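Local structure of adenosine monophosphate-protein transferase FICD homolog (Caenorhabditis elegans, 5JJ6) at residues 266-271 with 328-333. The protein belongs to the Fic/DOC (Fido) family, as a largely helical homolog of FICD that carries the family's Fic domain. Numbering follows the deposited sequence.
Sequences RAAIAH and PFVRYV
Phe329 reaches out from helix 327-346 and fits its ring against helix 263-277 between Ala268 and His271, one turn apart. The short helical segments 266-271 and 328-333 pass 9.3 Å apart at 119°, so they touch over a small patch, where the CA atoms of Ala268 and Val330 are nearest. From CB, pointing toward the other helix, the Phe329 side chain leaves with CG anti to the backbone N (chi1 -177°), which throws the ring across the gap. Phe329 CD2 lies 3.5 Å from Ala268 CB. Phe329 CE2 lies against the backbone of Ala268, near its CA and carbonyl O, and the ring edge faces Ala268 C. At the tip, Phe329 CZ lies over one face of the His271 ring, offset toward its rim and 3.7 Å from His271 CG. The rings make an edge-to-face pair, Phe329 giving the edge, with centroids 4.9 Å apart and planes inclined at 56°. A long, flat phenylalanine suits this place because it spans from the alanine methyl to the imidazole. Alanine suits position 268 because a single methyl lets the aromatic ring come right up to the backbone. The branched valines supply methyls: Val333 CG1, one turn on from Phe329, sits above the centre of one face of its ring, and Val330 CG2, set beside its own backbone N, comes within 3.7 Å of Ala268 CB. His271, also with CG anti to its N, presents a ring face to Phe329. No hydrogen bond joins the two segments. Apolar contact and one aromatic pair therefore join two helices of the Fic-family fold in its buried interior, while a hydrogen bond to Tyr314 OH of helix 311-321 satisfies His271 NE2 and probably steadies the imidazole's rotation, consistent with a histidine serving as an aromatic surface in a buried place.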
loop_
_atom_site.group_PDB
_atom_site.type_symbol
_atom_site.label_atom_id
_atom_site.label_comp_id
_atom_site.label_asym_id
_atom_site.label_seq_id
_atom_site.Cartn_x
_atom_site.Cartn_y
_atom_site.Cartn_z
ATOM N N ARG B 266 -16.389 -5.044 -27.359
ATOM C CA ARG B 266 -16.110 -3.791 -26.672
ATOM C C ARG B 266 -15.119 -4.045 -25.508
ATOM O O ARG B 266 -14.138 -3.311 -25.319
ATOM C CB ARG B 266 -17.419 -3.168 -26.183
ATOM C CG ARG B 266 -17.263 -1.811 -25.544
ATOM C CD ARG B 266 -18.590 -1.056 -25.502
ATOM N NE ARG B 266 -19.640 -1.795 -24.803
ATOM C CZ ARG B 266 -20.841 -2.061 -25.310
ATOM N NH1 ARG B 266 -21.158 -1.657 -26.532
ATOM N NH2 ARG B 266 -21.730 -2.742 -24.597
ATOM N N ALA B 267 -15.406 -5.085 -24.725
ATOM C CA ALA B 267 -14.580 -5.488 -23.594
ATOM C C ALA B 267 -13.162 -5.911 -24.010
ATOM O O ALA B 267 -12.164 -5.470 -23.429
ATOM C CB ALA B 267 -15.265 -6.610 -22.840
ATOM N N ALA B 268 -13.076 -6.784 -25.008
ATOM C CA ALA B 268 -11.781 -7.217 -25.501
ATOM C C ALA B 268 -10.944 -6.029 -25.989
ATOM O O ALA B 268 -9.746 -5.913 -25.693
ATOM C CB ALA B 268 -11.962 -8.231 -26.613
ATOM N N ILE B 269 -11.576 -5.133 -26.733
ATOM C CA ILE B 269 -10.848 -4.000 -27.280
ATOM C C ILE B 269 -10.391 -3.068 -26.150
ATOM O O ILE B 269 -9.287 -2.524 -26.191
ATOM C CB ILE B 269 -11.699 -3.219 -28.312
ATOM C CG1 ILE B 269 -12.021 -4.092 -29.519
ATOM C CG2 ILE B 269 -10.978 -1.955 -28.776
ATOM C CD1 ILE B 269 -13.063 -3.473 -30.436
ATOM N N ALA B 270 -11.239 -2.896 -25.141
ATOM C CA ALA B 270 -10.867 -2.105 -23.975
ATOM C C ALA B 270 -9.620 -2.671 -23.304
ATOM O O ALA B 270 -8.633 -1.957 -23.083
ATOM C CB ALA B 270 -11.992 -2.062 -23.008
ATOM N N HIS B 271 -9.689 -3.957 -22.975
ATOM C CA HIS B 271 -8.560 -4.675 -22.414
ATOM C C HIS B 271 -7.284 -4.422 -23.209
ATOM O O HIS B 271 -6.237 -4.091 -22.645
ATOM C CB HIS B 271 -8.848 -6.167 -22.392
ATOM C CG HIS B 271 -7.752 -6.979 -21.785
ATOM N ND1 HIS B 271 -6.510 -7.111 -22.368
ATOM C CD2 HIS B 271 -7.717 -7.725 -20.656
ATOM C CE1 HIS B 271 -5.753 -7.887 -21.615
ATOM N NE2 HIS B 271 -6.463 -8.278 -20.572
ATOM N N PRO B 328 -9.012 -13.883 -32.077
ATOM C CA PRO B 328 -8.787 -14.954 -31.100
ATOM C C PRO B 328 -9.091 -14.546 -29.656
ATOM O O PRO B 328 -9.697 -15.324 -28.912
ATOM C CB PRO B 328 -7.300 -15.266 -31.267
ATOM C CG PRO B 328 -6.998 -14.914 -32.654
ATOM C CD PRO B 328 -7.841 -13.707 -32.954
ATOM N N PHE B 329 -8.690 -13.338 -29.280
ATOM C CA PHE B 329 -8.937 -12.850 -27.929
ATOM C C PHE B 329 -10.437 -12.715 -27.686
ATOM O O PHE B 329 -10.939 -13.169 -26.659
ATOM C CB PHE B 329 -8.233 -11.517 -27.699
ATOM C CG PHE B 329 -8.377 -10.986 -26.305
ATOM C CD1 PHE B 329 -8.030 -11.761 -25.212
ATOM C CD2 PHE B 329 -8.858 -9.706 -26.088
ATOM C CE1 PHE B 329 -8.161 -11.270 -23.909
ATOM C CE2 PHE B 329 -8.991 -9.204 -24.797
ATOM C CZ PHE B 329 -8.640 -9.988 -23.701
ATOM N N VAL B 330 -11.153 -12.125 -28.639
ATOM C CA VAL B 330 -12.603 -12.012 -28.518
ATOM C C VAL B 330 -13.243 -13.379 -28.315
ATOM O O VAL B 330 -14.131 -13.539 -27.483
ATOM C CB VAL B 330 -13.235 -11.337 -29.753
ATOM C CG1 VAL B 330 -14.738 -11.569 -29.780
ATOM C CG2 VAL B 330 -12.928 -9.854 -29.748
ATOM N N ARG B 331 -12.776 -14.357 -29.075
ATOM C CA ARG B 331 -13.276 -15.714 -28.972
ATOM C C ARG B 331 -12.984 -16.276 -27.598
ATOM O O ARG B 331 -13.795 -17.014 -27.032
ATOM C CB ARG B 331 -12.661 -16.606 -30.059
ATOM C CG ARG B 331 -13.136 -16.275 -31.485
ATOM C CD ARG B 331 -12.650 -17.301 -32.491
ATOM N NE ARG B 331 -11.508 -16.850 -33.269
ATOM C CZ ARG B 331 -11.578 -16.510 -34.548
ATOM N NH1 ARG B 331 -12.729 -16.592 -35.184
ATOM N NH2 ARG B 331 -10.501 -16.104 -35.204
ATOM N N TYR B 332 -11.829 -15.904 -27.058
ATOM C CA TYR B 332 -11.399 -16.350 -25.727
ATOM C C TYR B 332 -12.307 -15.818 -24.624
ATOM O O TYR B 332 -12.883 -16.606 -23.841
ATOM C CB TYR B 332 -9.944 -15.930 -25.488
ATOM C CG TYR B 332 -9.398 -16.243 -24.115
ATOM C CD1 TYR B 332 -9.000 -17.523 -23.775
ATOM C CD2 TYR B 332 -9.239 -15.240 -23.171
ATOM C CE1 TYR B 332 -8.496 -17.807 -22.524
ATOM C CE2 TYR B 332 -8.735 -15.508 -21.925
ATOM C CZ TYR B 332 -8.366 -16.794 -21.597
ATOM O OH TYR B 332 -7.855 -17.061 -20.337
ATOM N N VAL B 333 -12.456 -14.497 -24.556
ATOM C CA VAL B 333 -13.297 -13.934 -23.504
ATOM C C VAL B 333 -14.756 -14.391 -23.691
ATOM O O VAL B 333 -15.468 -14.591 -22.695
ATOM C CB VAL B 333 -13.193 -12.379 -23.392
ATOM C CG1 VAL B 333 -11.986 -11.851 -24.127
ATOM C CG2 VAL B 333 -14.445 -11.702 -23.821
#